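PDB 5TIP: major capsid protein from Paramecium bursaria Chlorella virus 1, which self-assembles as trimers into the icosahedral, glycosylated outer capsid shell of this large DNA virus, with a pseudo T=169 lattice. Local coordinates for residues Y115-R120 with A348-Y353; L261-N266 with T411-Y416. One frame throughout, in Å; residues are numbered along the deposited sequence.

Interaction 1: Y115-R120 with A348-Y353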
ATOM      1  N   TYR A 115       8.659   4.439 -15.233  1.00 22.56           N
ATOM      2  CA  TYR A 115       8.915   3.845 -13.924  1.00 20.61           C
ATOM      3  C   TYR A 115       7.811   4.196 -12.936  1.00 22.23           C
ATOM      4  O   TYR A 115       7.390   3.350 -12.137  1.00 26.03           O
ATOM      5  CB  TYR A 115      10.274   4.308 -13.399  1.00 19.75           C
ATOM      6  CG  TYR A 115      10.578   3.861 -11.988  1.00 19.79           C
ATOM      7  CD1 TYR A 115      11.161   2.628 -11.742  1.00 21.18           C
ATOM      8  CD2 TYR A 115      10.287   4.676 -10.902  1.00 20.04           C
ATOM      9  CE1 TYR A 115      11.440   2.215 -10.456  1.00 23.20           C
ATOM     10  CE2 TYR A 115      10.562   4.272  -9.612  1.00 21.74           C
ATOM     11  CZ  TYR A 115      11.140   3.041  -9.395  1.00 25.48           C
ATOM     12  OH  TYR A 115      11.420   2.629  -8.111  1.00 31.30           O
ATOM     13  N   ASP A 116       7.332   5.439 -12.973  1.00 18.86           N
ATOM     14  CA  ASP A 116       6.277   5.856 -12.057  1.00 21.38           C
ATOM     15  C   ASP A 116       4.977   5.110 -12.335  1.00 23.43           C
ATOM     16  O   ASP A 116       4.245   4.756 -11.402  1.00 22.59           O
ATOM     17  CB  ASP A 116       6.068   7.367 -12.161  1.00 24.36           C
ATOM     18  CG  ASP A 116       5.081   7.894 -11.139  1.00 26.06           C
ATOM     19  OD1 ASP A 116       5.320   7.708  -9.928  1.00 27.67           O
ATOM     20  OD2 ASP A 116       4.068   8.499 -11.545  1.00 27.65           O
ATOM     21  N   ALA A 117       4.676   4.856 -13.609  1.00 21.95           N
ATOM     22  CA  ALA A 117       3.430   4.181 -13.957  1.00 21.86           C
ATOM     23  C   ALA A 117       3.446   2.708 -13.568  1.00 24.08           C
ATOM     24  O   ALA A 117       2.386   2.124 -13.321  1.00 26.48           O
ATOM     25  CB  ALA A 117       3.158   4.324 -15.455  1.00 21.75           C
ATOM     26  N   LEU A 118       4.625   2.094 -13.506  1.00 22.84           N
ATOM     27  CA  LEU A 118       4.734   0.664 -13.246  1.00 21.90           C
ATOM     28  C   LEU A 118       5.091   0.326 -11.804  1.00 23.68           C
ATOM     29  O   LEU A 118       4.494  -0.586 -11.227  1.00 26.61           O
ATOM     30  CB  LEU A 118       5.778   0.036 -14.178  1.00 22.20           C
ATOM     31  CG  LEU A 118       5.342  -0.298 -15.604  1.00 20.41           C
ATOM     32  CD1 LEU A 118       6.540  -0.740 -16.422  1.00 17.83           C
ATOM     33  CD2 LEU A 118       4.273  -1.380 -15.600  1.00 20.74           C
ATOM     34  N   PHE A 119       6.048   1.033 -11.204  1.00 24.05           N
ATOM     35  CA  PHE A 119       6.655   0.587  -9.957  1.00 24.59           C
ATOM     36  C   PHE A 119       6.353   1.481  -8.761  1.00 26.78           C
ATOM     37  O   PHE A 119       6.749   1.141  -7.641  1.00 32.02           O
ATOM     38  CB  PHE A 119       8.168   0.445 -10.145  1.00 23.06           C
ATOM     39  CG  PHE A 119       8.541  -0.575 -11.178  1.00 24.36           C
ATOM     40  CD1 PHE A 119       8.469  -1.927 -10.887  1.00 27.19           C
ATOM     41  CD2 PHE A 119       8.936  -0.187 -12.447  1.00 24.39           C
ATOM     42  CE1 PHE A 119       8.798  -2.871 -11.836  1.00 30.40           C
ATOM     43  CE2 PHE A 119       9.268  -1.128 -13.401  1.00 27.51           C
ATOM     44  CZ  PHE A 119       9.197  -2.472 -13.096  1.00 31.51           C
ATOM     45  N   ARG A 120       5.682   2.608  -8.956  1.00 25.10           N
ATOM     46  CA  ARG A 120       5.128   3.354  -7.837  1.00 25.11           C
ATOM     47  C   ARG A 120       3.630   3.100  -7.748  1.00 23.26           C
ATOM     48  O   ARG A 120       2.978   2.737  -8.730  1.00 27.81           O
ATOM     49  CB  ARG A 120       5.414   4.851  -7.967  1.00 24.23           C
ATOM     50  CG  ARG A 120       6.826   5.233  -7.554  1.00 25.67           C
ATOM     51  CD  ARG A 120       6.940   6.717  -7.242  1.00 24.44           C
ATOM     52  NE  ARG A 120       8.333   7.138  -7.130  1.00 22.72           N
ATOM     53  CZ  ARG A 120       9.087   7.499  -8.162  1.00 20.58           C
ATOM     54  NH1 ARG A 120       8.581   7.493  -9.387  1.00 19.34           N
ATOM     55  NH2 ARG A 120      10.346   7.866  -7.973  1.00 21.01           N
ATOM     56  N   ALA A 348      -3.283   2.588 -18.705  1.00 22.19           N
ATOM     57  CA  ALA A 348      -3.283   2.035 -20.049  1.00 23.76           C
ATOM     58  C   ALA A 348      -2.189   2.678 -20.891  1.00 26.96           C
ATOM     59  O   ALA A 348      -1.843   3.849 -20.713  1.00 30.84           O
ATOM     60  CB  ALA A 348      -4.648   2.236 -20.710  1.00 23.56           C
ATOM     61  N   GLY A 349      -1.639   1.896 -21.817  1.00 23.56           N
ATOM     62  CA  GLY A 349      -0.582   2.362 -22.682  1.00 19.42           C
ATOM     63  C   GLY A 349       0.818   2.048 -22.209  1.00 23.36           C
ATOM     64  O   GLY A 349       1.775   2.295 -22.954  1.00 23.87           O
ATOM     65  N   VAL A 350       0.972   1.513 -21.001  1.00 23.86           N
ATOM     66  CA  VAL A 350       2.262   1.088 -20.473  1.00 21.81           C
ATOM     67  C   VAL A 350       2.221  -0.423 -20.308  1.00 22.17           C
ATOM     68  O   VAL A 350       1.286  -0.962 -19.706  1.00 26.05           O
ATOM     69  CB  VAL A 350       2.587   1.782 -19.138  1.00 21.93           C
ATOM     70  CG1 VAL A 350       3.962   1.363 -18.648  1.00 20.82           C
ATOM     71  CG2 VAL A 350       2.511   3.290 -19.292  1.00 21.70           C
ATOM     72  N   TYR A 351       3.231  -1.104 -20.844  1.00 21.44           N
ATOM     73  CA  TYR A 351       3.233  -2.557 -20.909  1.00 22.13           C
ATOM     74  C   TYR A 351       4.504  -3.107 -20.281  1.00 23.36           C
ATOM     75  O   TYR A 351       5.544  -2.445 -20.257  1.00 25.93           O
ATOM     76  CB  TYR A 351       3.101  -3.043 -22.354  1.00 23.09           C
ATOM     77  CG  TYR A 351       1.944  -2.414 -23.095  1.00 24.28           C
ATOM     78  CD1 TYR A 351       0.674  -2.973 -23.039  1.00 23.88           C
ATOM     79  CD2 TYR A 351       2.118  -1.257 -23.843  1.00 22.94           C
ATOM     80  CE1 TYR A 351      -0.387  -2.399 -23.710  1.00 22.04           C
ATOM     81  CE2 TYR A 351       1.061  -0.676 -24.515  1.00 19.99           C
ATOM     82  CZ  TYR A 351      -0.188  -1.253 -24.445  1.00 22.83           C
ATOM     83  OH  TYR A 351      -1.243  -0.680 -25.115  1.00 25.41           O
ATOM     84  N   LEU A 352       4.403  -4.334 -19.776  1.00 24.09           N
ATOM     85  CA  LEU A 352       5.490  -4.977 -19.055  1.00 22.75           C
ATOM     86  C   LEU A 352       5.527  -6.459 -19.389  1.00 21.41           C
ATOM     87  O   LEU A 352       4.481  -7.103 -19.509  1.00 23.76           O
ATOM     88  CB  LEU A 352       5.326  -4.795 -17.539  1.00 22.86           C
ATOM     89  CG  LEU A 352       6.227  -5.617 -16.614  1.00 23.41           C
ATOM     90  CD1 LEU A 352       7.624  -5.018 -16.542  1.00 23.34           C
ATOM     91  CD2 LEU A 352       5.613  -5.737 -15.228  1.00 23.56           C
ATOM     92  N   TYR A 353       6.734  -6.993 -19.546  1.00 18.90           N
ATOM     93  CA  TYR A 353       6.962  -8.431 -19.511  1.00 20.83           C
ATOM     94  C   TYR A 353       8.150  -8.696 -18.604  1.00 22.21           C
ATOM     95  O   TYR A 353       9.259  -8.227 -18.877  1.00 26.82           O
ATOM     96  CB  TYR A 353       7.211  -9.017 -20.902  1.00 22.94           C
ATOM     97  CG  TYR A 353       7.332 -10.524 -20.862  1.00 23.74           C
ATOM     98  CD1 TYR A 353       6.204 -11.324 -20.738  1.00 22.94           C
ATOM     99  CD2 TYR A 353       8.573 -11.146 -20.923  1.00 25.50           C
ATOM    100  CE1 TYR A 353       6.306 -12.700 -20.686  1.00 24.95           C
ATOM    101  CE2 TYR A 353       8.685 -12.523 -20.874  1.00 28.24           C
ATOM    102  CZ  TYR A 353       7.548 -13.294 -20.756  1.00 29.51           C
ATOM    103  OH  TYR A 353       7.651 -14.665 -20.706  1.00 32.76           O
TER
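Val350 meets the helix 109-119 with both of its methyl groups, each on a different residue. CG2 reaches the CB of Ala117 at 4.0 Å, while CG1, anti to the backbone N (chi1 -178°), is turned to Leu118 and lies 3.7 Å from its CG. The same CG1 is also near both leucine methyls, CD1 at 4.0 Å and CD2 at 4.1 Å, so it sits against the whole fork of Leu118 rather than against one tip. The valine backbone is held separately, its O accepting a hydrogen bond from Asn334 ND2. Tyr351 turns its side chain to the other side of the strand, toward Trp263 and Phe333, and offers the helix little but its carbonyl O, 4.3 Å from Leu118 CD1.

This alternation lets one face of the strand receive a helix. The helix comes from the N-terminal half of the double jelly-roll capsid protein and the strand from the C-terminal half, so the contact belongs to the interface between the two halves; the axes of 115-119 and 350-353 pass 9.2 Å apart at an angle of 58°.

Leu352 points back to the helix, where its CB lies 4.1 Å from Leu118 CD2. Leu118 thus spans two alternate strand residues: CD2 lies equally near Val350 CG1 and Leu352 CB, while CD1 leans on Val350 CG1. Tyr353, the next residue of the strand, takes no part in the helix contact; its ring stacks on Phe325 and packs on Ile38 of the second subunit.

Interaction 2: L261-N266 with T411-Y416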
ATOM      1  N   LEU A 261      11.142  -6.241 -19.465  1.00 24.20           N
ATOM      2  CA  LEU A 261      10.991  -5.283 -20.550  1.00 18.94           C
ATOM      3  C   LEU A 261       9.757  -4.428 -20.299  1.00 25.52           C
ATOM      4  O   LEU A 261       8.706  -4.940 -19.903  1.00 29.65           O
ATOM      5  CB  LEU A 261      10.866  -5.985 -21.904  1.00 24.48           C
ATOM      6  CG  LEU A 261      12.015  -6.887 -22.351  1.00 24.08           C
ATOM      7  CD1 LEU A 261      11.737  -7.440 -23.740  1.00 27.18           C
ATOM      8  CD2 LEU A 261      13.331  -6.133 -22.330  1.00 24.30           C
ATOM      9  N   ALA A 262       9.891  -3.124 -20.516  1.00 23.68           N
ATOM     10  CA  ALA A 262       8.783  -2.190 -20.382  1.00 23.29           C
ATOM     11  C   ALA A 262       8.746  -1.287 -21.603  1.00 25.36           C
ATOM     12  O   ALA A 262       9.786  -0.792 -22.046  1.00 28.69           O
ATOM     13  CB  ALA A 262       8.909  -1.350 -19.109  1.00 24.05           C
ATOM     14  N   TRP A 263       7.551  -1.076 -22.152  1.00 24.25           N
ATOM     15  CA  TRP A 263       7.441  -0.262 -23.352  1.00 24.46           C
ATOM     16  C   TRP A 263       6.125   0.503 -23.348  1.00 24.21           C
ATOM     17  O   TRP A 263       5.198   0.187 -22.598  1.00 21.49           O
ATOM     18  CB  TRP A 263       7.587  -1.114 -24.623  1.00 22.70           C
ATOM     19  CG  TRP A 263       6.472  -2.084 -24.888  1.00 24.82           C
ATOM     20  CD1 TRP A 263       5.408  -1.900 -25.721  1.00 25.80           C
ATOM     21  CD2 TRP A 263       6.320  -3.395 -24.328  1.00 24.57           C
ATOM     22  NE1 TRP A 263       4.601  -3.013 -25.714  1.00 24.95           N
ATOM     23  CE2 TRP A 263       5.140  -3.945 -24.867  1.00 24.30           C
ATOM     24  CE3 TRP A 263       7.064  -4.155 -23.421  1.00 22.84           C
ATOM     25  CZ2 TRP A 263       4.686  -5.217 -24.528  1.00 24.64           C
ATOM     26  CZ3 TRP A 263       6.613  -5.418 -23.087  1.00 21.78           C
ATOM     27  CH2 TRP A 263       5.435  -5.936 -23.638  1.00 23.76           C
ATOM     28  N   ASN A 264       6.068   1.533 -24.192  1.00 28.34           N
ATOM     29  CA  ASN A 264       4.868   2.340 -24.360  1.00 27.84           C
ATOM     30  C   ASN A 264       4.847   2.914 -25.770  1.00 31.08           C
ATOM     31  O   ASN A 264       5.874   2.988 -26.448  1.00 33.84           O
ATOM     32  CB  ASN A 264       4.789   3.472 -23.321  1.00 25.19           C
ATOM     33  CG  ASN A 264       5.939   4.464 -23.434  1.00 25.17           C
ATOM     34  OD1 ASN A 264       6.041   5.212 -24.406  1.00 30.36           O
ATOM     35  ND2 ASN A 264       6.799   4.489 -22.423  1.00 24.62           N
ATOM     36  N   PHE A 265       3.654   3.324 -26.203  1.00 28.28           N
ATOM     37  CA  PHE A 265       3.460   4.031 -27.464  1.00 26.13           C
ATOM     38  C   PHE A 265       3.063   5.463 -27.132  1.00 24.71           C
ATOM     39  O   PHE A 265       1.978   5.702 -26.593  1.00 27.46           O
ATOM     40  CB  PHE A 265       2.399   3.348 -28.324  1.00 24.85           C
ATOM     41  CG  PHE A 265       2.698   1.907 -28.622  1.00 25.02           C
ATOM     42  CD1 PHE A 265       3.451   1.554 -29.729  1.00 25.37           C
ATOM     43  CD2 PHE A 265       2.225   0.904 -27.794  1.00 24.98           C
ATOM     44  CE1 PHE A 265       3.727   0.229 -30.001  1.00 23.12           C
ATOM     45  CE2 PHE A 265       2.498  -0.421 -28.062  1.00 21.43           C
ATOM     46  CZ  PHE A 265       3.250  -0.758 -29.167  1.00 22.09           C
ATOM     47  N   ASN A 266       3.941   6.408 -27.447  1.00 25.41           N
ATOM     48  CA  ASN A 266       3.787   7.795 -27.034  1.00 26.90           C
ATOM     49  C   ASN A 266       3.607   8.704 -28.241  1.00 31.89           C
ATOM     50  O   ASN A 266       4.263   8.524 -29.271  1.00 36.31           O
ATOM     51  CB  ASN A 266       5.003   8.253 -26.221  1.00 26.96           C
ATOM     52  CG  ASN A 266       5.128   9.761 -26.158  1.00 30.92           C
ATOM     53  OD1 ASN A 266       6.019  10.343 -26.777  1.00 32.61           O
ATOM     54  ND2 ASN A 266       4.235  10.403 -25.415  1.00 32.85           N
ATOM     55  N   THR A 411       3.201   7.390 -32.323  1.00 33.68           N
ATOM     56  CA  THR A 411       4.188   6.903 -33.278  1.00 33.67           C
ATOM     57  C   THR A 411       5.562   6.668 -32.666  1.00 33.10           C
ATOM     58  O   THR A 411       6.439   6.127 -33.348  1.00 35.94           O
ATOM     59  CB  THR A 411       4.325   7.886 -34.444  1.00 34.49           C
ATOM     60  OG1 THR A 411       4.623   9.192 -33.933  1.00 36.62           O
ATOM     61  CG2 THR A 411       3.032   7.945 -35.242  1.00 35.61           C
ATOM     62  N   ALA A 412       5.774   7.057 -31.412  1.00 30.54           N
ATOM     63  CA  ALA A 412       7.052   6.865 -30.734  1.00 28.05           C
ATOM     64  C   ALA A 412       6.938   5.647 -29.825  1.00 29.51           C
ATOM     65  O   ALA A 412       6.223   5.680 -28.818  1.00 35.98           O
ATOM     66  CB  ALA A 412       7.444   8.111 -29.946  1.00 26.07           C
ATOM     67  N   LEU A 413       7.640   4.575 -30.183  1.00 26.66           N
ATOM     68  CA  LEU A 413       7.677   3.350 -29.391  1.00 27.11           C
ATOM     69  C   LEU A 413       8.965   3.345 -28.576  1.00 27.25           C
ATOM     70  O   LEU A 413      10.061   3.232 -29.135  1.00 31.14           O
ATOM     71  CB  LEU A 413       7.584   2.116 -30.287  1.00 26.71           C
ATOM     72  CG  LEU A 413       7.889   0.765 -29.634  1.00 29.25           C
ATOM     73  CD1 LEU A 413       6.932   0.493 -28.484  1.00 31.47           C
ATOM     74  CD2 LEU A 413       7.829  -0.361 -30.657  1.00 27.75           C
ATOM     75  N   ASN A 414       8.832   3.471 -27.260  1.00 25.68           N
ATOM     76  CA  ASN A 414       9.967   3.458 -26.346  1.00 26.81           C
ATOM     77  C   ASN A 414      10.015   2.109 -25.642  1.00 27.41           C
ATOM     78  O   ASN A 414       9.073   1.745 -24.934  1.00 28.76           O
ATOM     79  CB  ASN A 414       9.856   4.588 -25.323  1.00 28.39           C
ATOM     80  CG  ASN A 414       9.714   5.950 -25.969  1.00 29.75           C
ATOM     81  OD1 ASN A 414      10.689   6.529 -26.446  1.00 30.02           O
ATOM     82  ND2 ASN A 414       8.494   6.472 -25.982  1.00 30.54           N
ATOM     83  N   ILE A 415      11.106   1.374 -25.835  1.00 26.25           N
ATOM     84  CA  ILE A 415      11.290   0.060 -25.228  1.00 24.43           C
ATOM     85  C   ILE A 415      12.437   0.155 -24.235  1.00 26.16           C
ATOM     86  O   ILE A 415      13.546   0.572 -24.593  1.00 27.77           O
ATOM     87  CB  ILE A 415      11.559  -1.021 -26.284  1.00 23.91           C
ATOM     88  CG1 ILE A 415      10.467  -1.003 -27.353  1.00 23.45           C
ATOM     89  CG2 ILE A 415      11.637  -2.392 -25.632  1.00 22.52           C
ATOM     90  CD1 ILE A 415      10.711  -1.966 -28.488  1.00 25.61           C
ATOM     91  N   TYR A 416      12.173  -0.228 -22.989  1.00 25.43           N
ATOM     92  CA  TYR A 416      13.157  -0.168 -21.921  1.00 22.53           C
ATOM     93  C   TYR A 416      13.490  -1.570 -21.431  1.00 25.38           C
ATOM     94  O   TYR A 416      12.653  -2.477 -21.469  1.00 26.65           O
ATOM     95  CB  TYR A 416      12.655   0.684 -20.750  1.00 21.35           C
ATOM     96  CG  TYR A 416      12.350   2.113 -21.131  1.00 22.73           C
ATOM     97  CD1 TYR A 416      13.361   3.060 -21.210  1.00 22.26           C
ATOM     98  CD2 TYR A 416      11.054   2.511 -21.423  1.00 23.04           C
ATOM     99  CE1 TYR A 416      13.089   4.367 -21.562  1.00 23.36           C
ATOM    100  CE2 TYR A 416      10.772   3.815 -21.778  1.00 24.07           C
ATOM    101  CZ  TYR A 416      11.795   4.738 -21.846  1.00 25.54           C
ATOM    102  OH  TYR A 416      11.522   6.038 -22.199  1.00 29.70           O
TER
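Asn264 and Asn414 face each other as a hydrogen-bonded antiparallel pair and are joined by their side chains as well as their backbones. ND2 of Asn414 donates to OD1 of Asn264 over 3.2 Å in a nearly straight bond (168°). The acceptor lies close to the amide plane of Asn414, but the donor is tilted from that of Asn264, the two amides being turned 52° apart. Asn264 CG stands between its backbone N and carbonyl carbon, and chi2 (68°) turns OD1 toward Asn414.

Backbone bonds pair Ala262 with Tyr416 and Asn266 with Ala412 on either side, the shortest being Tyr416 N to Ala262 O at 2.6 Å. On the opposite face of the sheet, Leu413 and Phe265 run side by side, and Leu413 CD1 sits over the phenyl face, 4.0 Å from its centroid, in a CH-pi contact. That methyl also lies 4.0 Å from Trp263 CD1, while Trp263 CB packs on Ile415 CG1.

Further partners fix the polar ends: Ser235 OG bonds Asn414 OD1, Asp110 OD2 bonds the Tyr416 hydroxyl, and Asn266 ND2 donates to the carbonyls of Gln273 and Asn270. The asparagine and tyrosine face of this jelly-roll sheet lies under helix 109-119, the Phe265 and Leu413 face packs on Leu380 of strand 376-387, and strands 350-354 and 223-237 flank the pair.

In the fold
The two contacts lie with their centres 10 Å apart and share one antiparallel sheet of the C-terminal jelly roll, in which strand 257-266 runs between 350-354 and 412-426. Probable backbone hydrogen bonds, Tyr351 N to Trp263 O (2.9 Å) and Leu261 N to Tyr353 O (2.8 Å), join them directly. Along the chain their segments alternate, 115-120, 261-266, 348-353, 411-416; the last three lie on strands of this sheet, far apart in sequence, while 115-120 packs against it. Helix 109-119, one side of interaction 1, also reaches interaction 2, where Leu118 packs on Ala262. Interaction 2 pairs two strands of this sheet, and interaction 1 is part of the packing of a helix from the N-terminal half against it.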